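Local coordinates for protein protease (Vibrio cholerae, PDB 4L9D) that probably acts, as a whole, as a secreted cytotoxic metalloprotease that attacks host matrix proteins, the piece here being its calcium-binding PKD1 domain, at residues P8-L14 / V64-D70; Y37-N43 / A50-Y56. Where two conformers were deposited one is given. Numbering follows the deposited sequence.

Contact 1 of 2, residues P8-L14 / V64-D70; sequences PVARFEL and VTLTVTD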
loop_
_atom_site.group_PDB
_atom_site.type_symbol
_atom_site.label_atom_id
_atom_site.label_comp_id
_atom_site.label_asym_id
_atom_site.label_seq_id
_atom_site.Cartn_x
_atom_site.Cartn_y
_atom_site.Cartn_z
ATOM N N PRO A 8 -8.089 -6.977 11.168
ATOM C CA PRO A 8 -8.445 -5.956 10.197
ATOM C C PRO A 8 -8.387 -6.478 8.743
ATOM O O PRO A 8 -7.955 -7.604 8.498
ATOM C CB PRO A 8 -7.379 -4.884 10.449
ATOM C CG PRO A 8 -6.191 -5.648 10.839
ATOM C CD PRO A 8 -6.726 -6.753 11.700
ATOM N N VAL A 9 -8.823 -5.639 7.826
ATOM C CA VAL A 9 -8.748 -5.927 6.384
ATOM C C VAL A 9 -7.961 -4.811 5.725
ATOM O O VAL A 9 -8.430 -3.660 5.672
ATOM C CB VAL A 9 -10.137 -6.078 5.738
ATOM C CG1 VAL A 9 -9.949 -6.402 4.264
ATOM C CG2 VAL A 9 -10.938 -7.183 6.414
ATOM N N ALA A 10 -6.792 -5.145 5.197
ATOM C CA ALA A 10 -5.975 -4.217 4.415
ATOM C C ALA A 10 -6.566 -4.077 3.013
ATOM O O ALA A 10 -6.901 -5.080 2.376
ATOM C CB ALA A 10 -4.536 -4.725 4.298
ATOM N N ARG A 11 -6.621 -2.834 2.529
ATOM C CA ARG A 11 -7.145 -2.602 1.169
ATOM C C ARG A 11 -6.767 -1.218 0.735
ATOM O O ARG A 11 -6.685 -0.290 1.563
ATOM C CB ARG A 11 -8.692 -2.778 1.179
ATOM C CG ARG A 11 -9.269 -2.927 -0.217
ATOM C CD ARG A 11 -10.797 -3.182 -0.168
ATOM N NE ARG A 11 -11.448 -2.072 0.482
ATOM C CZ ARG A 11 -12.786 -1.905 0.511
ATOM N NH1 ARG A 11 -13.591 -2.715 -0.177
ATOM N NH2 ARG A 11 -13.272 -0.898 1.176
ATOM N N PHE A 12 -6.522 -1.053 -0.562
ATOM C CA PHE A 12 -6.160 0.263 -1.099
ATOM C C PHE A 12 -6.529 0.282 -2.601
ATOM O O PHE A 12 -6.746 -0.760 -3.202
ATOM C CB PHE A 12 -4.682 0.597 -0.889
ATOM C CG PHE A 12 -3.737 -0.402 -1.521
ATOM C CD1 PHE A 12 -3.465 -0.382 -2.856
ATOM C CD2 PHE A 12 -3.048 -1.327 -0.750
ATOM C CE1 PHE A 12 -2.596 -1.301 -3.402
ATOM C CE2 PHE A 12 -2.193 -2.245 -1.311
ATOM C CZ PHE A 12 -1.930 -2.216 -2.660
ATOM N N GLU A 13 -6.517 1.493 -3.137
ATOM C CA GLU A 13 -6.586 1.662 -4.592
ATOM C C GLU A 13 -5.454 2.608 -5.024
ATOM O O GLU A 13 -5.077 3.527 -4.255
ATOM C CB GLU A 13 -7.940 2.233 -5.030
ATOM C CG GLU A 13 -9.073 1.335 -4.615
ATOM C CD GLU A 13 -10.457 1.688 -5.128
ATOM O OE1 GLU A 13 -10.577 2.593 -5.980
ATOM O OE2 GLU A 13 -11.441 0.997 -4.702
ATOM N N LEU A 14 -4.919 2.425 -6.206
ATOM C CA LEU A 14 -3.772 3.183 -6.706
ATOM C C LEU A 14 -4.146 3.931 -7.986
ATOM O O LEU A 14 -4.886 3.437 -8.822
ATOM C CB LEU A 14 -2.637 2.262 -7.019
ATOM C CG LEU A 14 -2.136 1.401 -5.877
ATOM C CD1 LEU A 14 -0.943 0.520 -6.320
ATOM C CD2 LEU A 14 -1.774 2.209 -4.648
ATOM N N VAL A 64 2.928 -3.822 -5.093
ATOM C CA VAL A 64 2.694 -2.904 -3.965
ATOM C C VAL A 64 1.944 -3.663 -2.897
ATOM O O VAL A 64 0.862 -4.231 -3.146
ATOM C CB VAL A 64 1.869 -1.707 -4.420
ATOM C CG1 VAL A 64 1.586 -0.800 -3.273
ATOM C CG2 VAL A 64 2.620 -0.944 -5.487
ATOM N N THR A 65 2.503 -3.701 -1.692
ATOM C CA THR A 65 1.967 -4.417 -0.571
ATOM C C THR A 65 1.675 -3.456 0.572
ATOM O O THR A 65 2.519 -2.597 0.890
ATOM C CB THR A 65 3.008 -5.513 -0.154
ATOM O OG1 THR A 65 3.314 -6.339 -1.296
ATOM C CG2 THR A 65 2.474 -6.363 0.934
ATOM N N LEU A 66 0.528 -3.606 1.197
ATOM C CA LEU A 66 0.154 -2.853 2.397
ATOM C C LEU A 66 -0.170 -3.807 3.513
ATOM O O LEU A 66 -1.038 -4.678 3.347
ATOM C CB LEU A 66 -1.074 -1.972 2.140
ATOM C CG LEU A 66 -1.659 -1.285 3.398
ATOM C CD1 LEU A 66 -0.664 -0.317 4.043
ATOM C CD2 LEU A 66 -2.950 -0.590 3.075
ATOM N N THR A 67 0.452 -3.597 4.666
ATOM C CA THR A 67 0.079 -4.249 5.904
ATOM C C THR A 67 -0.516 -3.217 6.833
ATOM O O THR A 67 0.067 -2.132 7.006
ATOM C CB THR A 67 1.342 -4.902 6.547
ATOM O OG1 THR A 67 1.820 -5.955 5.718
ATOM C CG2 THR A 67 1.039 -5.498 7.927
ATOM N N VAL A 68 -1.668 -3.551 7.406
ATOM C CA VAL A 68 -2.280 -2.718 8.433
ATOM C C VAL A 68 -2.258 -3.499 9.753
ATOM O O VAL A 68 -2.364 -4.726 9.745
ATOM C CB VAL A 68 -3.696 -2.317 8.063
ATOM C CG1 VAL A 68 -3.725 -1.626 6.685
ATOM C CG2 VAL A 68 -4.716 -3.472 8.086
ATOM N N THR A 69 -2.126 -2.765 10.864
ATOM C CA THR A 69 -2.109 -3.343 12.184
ATOM C C THR A 69 -3.032 -2.569 13.080
ATOM O O THR A 69 -3.076 -1.316 13.008
ATOM C CB THR A 69 -0.671 -3.373 12.769
ATOM O OG1 THR A 69 0.178 -4.081 11.845
ATOM C CG2 THR A 69 -0.598 -4.053 14.100
ATOM N N ASP A 70 -3.798 -3.260 13.910
ATOM C CA ASP A 70 -4.815 -2.644 14.733
ATOM C C ASP A 70 -4.428 -2.549 16.215
ATOM O O ASP A 70 -3.312 -2.900 16.654
ATOM C CB ASP A 70 -6.180 -3.248 14.479
ATOM C CG ASP A 70 -6.426 -4.609 15.148
ATOM O OD1 ASP A 70 -5.519 -5.114 15.856
ATOM O OD2 ASP A 70 -7.537 -5.148 14.891
#
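Pro8, Ala10, Phe12 and Leu14 all turn their CB atoms toward 64-70 and meet Val64, Leu66, Val68 and Asp70, which point back. The two backbones run roughly antiparallel, but the gap between them widens: CA of Ala10 lies 5.7 Å from CA of Val68, whereas CA of Leu14 and CA of Val64 are 9.3 Å apart. Where the backbones are closest the side chains are short or compact: Val68 CG2 lies against Pro8 CG (3.8 Å) and Ala10 CB (4.0 Å), and Ala10 CB comes within 3.6 Å of Leu66 O. In this part of the PKD beta-sandwich core, the lead-in 8-11 and the start of strand 12-17 cover strand 60-70 of the other sheet. In the wider part the Phe12 ring drops between Val64 and Leu66, its CD2 3.6 Å from Leu66 CB and its CZ 3.8 Å from Val64 CG1, while His78 meets the ring edge-to-face. Leu14 CD1 closes on Val64 CG2 at 3.9 Å. Beyond Val68, Pro8 CD lies 3.7 Å from OD2 of Asp70, a calcium-binding residue also salt-bridged to Lys72.

Contact 2 of 2, residues Y37-N43 / A50-Y56; sequences YLWDFGN and AAPTWSY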
loop_
_atom_site.group_PDB
_atom_site.type_symbol
_atom_site.label_atom_id
_atom_site.label_comp_id
_atom_site.label_asym_id
_atom_site.label_seq_id
_atom_site.Cartn_x
_atom_site.Cartn_y
_atom_site.Cartn_z
ATOM N N TYR A 37 0.517 1.336 9.586
ATOM C CA TYR A 37 0.626 0.935 8.196
ATOM C C TYR A 37 2.094 0.667 7.860
ATOM O O TYR A 37 2.975 1.453 8.246
ATOM C CB TYR A 37 0.156 2.069 7.279
ATOM C CG TYR A 37 -1.213 2.574 7.595
ATOM C CD1 TYR A 37 -2.338 1.890 7.234
ATOM C CD2 TYR A 37 -1.404 3.696 8.417
ATOM C CE1 TYR A 37 -3.597 2.270 7.577
ATOM C CE2 TYR A 37 -2.650 4.135 8.754
ATOM C CZ TYR A 37 -3.760 3.423 8.318
ATOM O OH TYR A 37 -5.049 3.837 8.675
ATOM N N LEU A 38 2.333 -0.393 7.087
ATOM C CA LEU A 38 3.633 -0.603 6.446
ATOM C C LEU A 38 3.352 -0.833 4.971
ATOM O O LEU A 38 2.835 -1.912 4.571
ATOM C CB LEU A 38 4.439 -1.734 7.085
ATOM C CG LEU A 38 5.884 -1.920 6.700
ATOM C CD1 LEU A 38 6.059 -2.533 5.337
ATOM C CD2 LEU A 38 6.719 -0.643 6.891
ATOM N N TRP A 39 3.665 0.137 4.159
ATOM C CA TRP A 39 3.618 0.021 2.700
ATOM C C TRP A 39 4.980 -0.418 2.213
ATOM O O TRP A 39 6.034 0.002 2.726
ATOM C CB TRP A 39 3.340 1.420 2.057
ATOM C CG TRP A 39 1.983 1.945 2.220
ATOM C CD1 TRP A 39 1.505 2.685 3.287
ATOM C CD2 TRP A 39 0.900 1.802 1.308
ATOM N NE1 TRP A 39 0.193 3.030 3.072
ATOM C CE2 TRP A 39 -0.209 2.502 1.859
ATOM C CE3 TRP A 39 0.743 1.186 0.077
ATOM C CZ2 TRP A 39 -1.427 2.635 1.164
ATOM C CZ3 TRP A 39 -0.462 1.285 -0.569
ATOM C CH2 TRP A 39 -1.541 1.995 -0.040
ATOM N N ASP A 40 4.941 -1.212 1.152
ATOM C CA ASP A 40 6.128 -1.853 0.582
ATOM C C ASP A 40 5.924 -1.768 -0.918
ATOM O O ASP A 40 5.025 -2.398 -1.478
ATOM C CB ASP A 40 6.168 -3.251 1.163
ATOM C CG ASP A 40 7.044 -4.262 0.499
ATOM O OD1 ASP A 40 7.644 -3.994 -0.569
ATOM O OD2 ASP A 40 7.126 -5.409 1.056
ATOM N N PHE A 41 6.719 -0.934 -1.610
ATOM C CA PHE A 41 6.425 -0.583 -2.965
ATOM C C PHE A 41 6.977 -1.544 -4.015
ATOM O O PHE A 41 6.834 -1.320 -5.213
ATOM C CB PHE A 41 6.886 0.862 -3.234
ATOM C CG PHE A 41 6.288 1.891 -2.253
ATOM C CD1 PHE A 41 4.981 1.873 -1.892
ATOM C CD2 PHE A 41 7.114 2.882 -1.759
ATOM C CE1 PHE A 41 4.465 2.841 -1.042
ATOM C CE2 PHE A 41 6.608 3.841 -0.862
ATOM C CZ PHE A 41 5.276 3.819 -0.555
ATOM N N GLY A 42 7.608 -2.624 -3.573
ATOM C CA GLY A 42 8.072 -3.651 -4.519
ATOM C C GLY A 42 9.363 -3.281 -5.204
ATOM O O GLY A 42 9.687 -3.845 -6.247
ATOM N N ASN A 43 10.123 -2.348 -4.624
ATOM C CA ASN A 43 11.350 -1.813 -5.203
ATOM C C ASN A 43 12.421 -1.554 -4.133
ATOM O O ASN A 43 13.413 -0.882 -4.456
ATOM C CB ASN A 43 11.056 -0.523 -5.961
ATOM C CG ASN A 43 10.643 0.588 -5.036
ATOM O OD1 ASN A 43 10.187 0.338 -3.900
ATOM N ND2 ASN A 43 10.755 1.832 -5.500
ATOM N N ALA A 50 -0.350 6.703 5.973
ATOM C CA ALA A 50 -1.625 6.078 5.650
ATOM C C ALA A 50 -1.819 5.938 4.129
ATOM O O ALA A 50 -2.288 4.917 3.647
ATOM C CB ALA A 50 -2.769 6.886 6.262
ATOM N N ALA A 51 -1.503 7.016 3.377
ATOM C CA ALA A 51 -1.781 7.041 1.935
ATOM C C ALA A 51 -0.643 7.789 1.223
ATOM O O ALA A 51 -0.812 8.948 0.804
ATOM C CB ALA A 51 -3.149 7.635 1.639
ATOM N N PRO A 52 0.534 7.192 1.131
ATOM C CA PRO A 52 1.699 7.857 0.552
ATOM C C PRO A 52 1.569 8.043 -0.978
ATOM O O PRO A 52 0.760 7.395 -1.654
ATOM C CB PRO A 52 2.856 6.953 0.940
ATOM C CG PRO A 52 2.228 5.584 0.999
ATOM C CD PRO A 52 0.838 5.808 1.517
ATOM N N THR A 53 2.473 8.866 -1.479
ATOM C CA THR A 53 2.770 9.020 -2.898
ATOM C C THR A 53 4.253 8.588 -3.096
ATOM O O THR A 53 5.077 8.861 -2.225
ATOM C CB THR A 53 2.532 10.480 -3.347
ATOM O OG1 THR A 53 1.220 10.889 -2.991
ATOM C CG2 THR A 53 2.759 10.571 -4.850
ATOM N N TRP A 54 4.557 7.933 -4.188
ATOM C CA TRP A 54 5.891 7.423 -4.407
ATOM C C TRP A 54 6.158 7.341 -5.910
ATOM O O TRP A 54 5.275 7.595 -6.722
ATOM C CB TRP A 54 6.091 6.049 -3.745
ATOM C CG TRP A 54 5.265 4.956 -4.296
ATOM C CD1 TRP A 54 5.681 3.966 -5.183
ATOM C CD2 TRP A 54 3.923 4.572 -3.892
ATOM N NE1 TRP A 54 4.668 3.058 -5.367
ATOM C CE2 TRP A 54 3.611 3.368 -4.559
ATOM C CE3 TRP A 54 3.001 5.112 -2.984
ATOM C CZ2 TRP A 54 2.408 2.702 -4.342
ATOM C CZ3 TRP A 54 1.839 4.441 -2.774
ATOM C CH2 TRP A 54 1.550 3.246 -3.426
ATOM N N SER A 55 7.400 6.969 -6.281
ATOM C CA SER A 55 7.735 6.805 -7.688
ATOM C C SER A 55 8.839 5.782 -7.839
ATOM O O SER A 55 9.622 5.476 -6.935
ATOM C CB SER A 55 8.125 8.131 -8.313
ATOM O OG SER A 55 9.304 8.674 -7.620
ATOM N N TYR A 56 8.926 5.307 -9.087
ATOM C CA TYR A 56 9.952 4.373 -9.521
ATOM C C TYR A 56 10.929 5.076 -10.500
ATOM O O TYR A 56 10.731 6.242 -10.853
ATOM C CB TYR A 56 9.266 3.163 -10.209
ATOM C CG TYR A 56 8.286 2.457 -9.310
ATOM C CD1 TYR A 56 8.721 1.486 -8.428
ATOM C CD2 TYR A 56 6.944 2.761 -9.343
ATOM C CE1 TYR A 56 7.849 0.877 -7.563
ATOM C CE2 TYR A 56 6.053 2.149 -8.455
ATOM C CZ TYR A 56 6.498 1.181 -7.606
ATOM O OH TYR A 56 5.598 0.566 -6.769
#
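Both indole NH groups here find acceptors. Trp39 NE1 donates to Ala50 O across the gap (3.2 Å), and the same carbonyl also takes a hydrogen bond from the Asn25 side chain. Trp54 NE1 donates to Tyr56 OH (3.0 Å), whose own proton goes to Phe41 O at 2.7 Å; the hydroxyl thus accepts from the indole and donates to the main chain just after strand 34-40. In the turn that follows, Asp40 OD1 accepts a weak bond from Gly42 N (3.3 Å), and Asn43 OD1 is held by the backbone NH of Gln45. Between these polar ties the rings pack closely. Phe41 stacks face-to-face on the five-membered ring of Trp54, centroids 3.6 Å apart and planes at 10°, while Pro52 CD sits over the five-membered ring of Trp39, 3.5 Å from its centroid, in a CH-pi contact. Ala50 CA likewise covers a face of Tyr37, 4.0 Å from the ring centroid. The two segments point almost the same way, 4° apart end to end, yet strands 34-40 and 53-55 belong to different sheets; Trp39, Phe41 and Trp54 form an aromatic cluster between the two layers of the PKD beta-sandwich.

Overall arrangement
Contact 2 is nested along the chain inside the loop that contact 1 closes, and their centres lie 11 Å apart. Both join the same two sheets: 8-14 leads into strand 12-17 and 50-56 contains strand 53-55, the outer strands of the three-stranded sheet, whereas 64-70 and 37-43 lie on neighbouring strands of the four-stranded one. Those neighbours are probably hydrogen-bonded, Thr65 O to Asp40 N (2.8 Å) and Thr67 O to Leu38 N (2.9 Å). Phe12 CB packs 3.5 Å from Trp39 CH2, merging the two contacts into one interior. Asp70 of contact 1 is a calcium-binding residue, so this end of the core carries part of the site; calcium binding here regulates interdomain flexibility in PrtV.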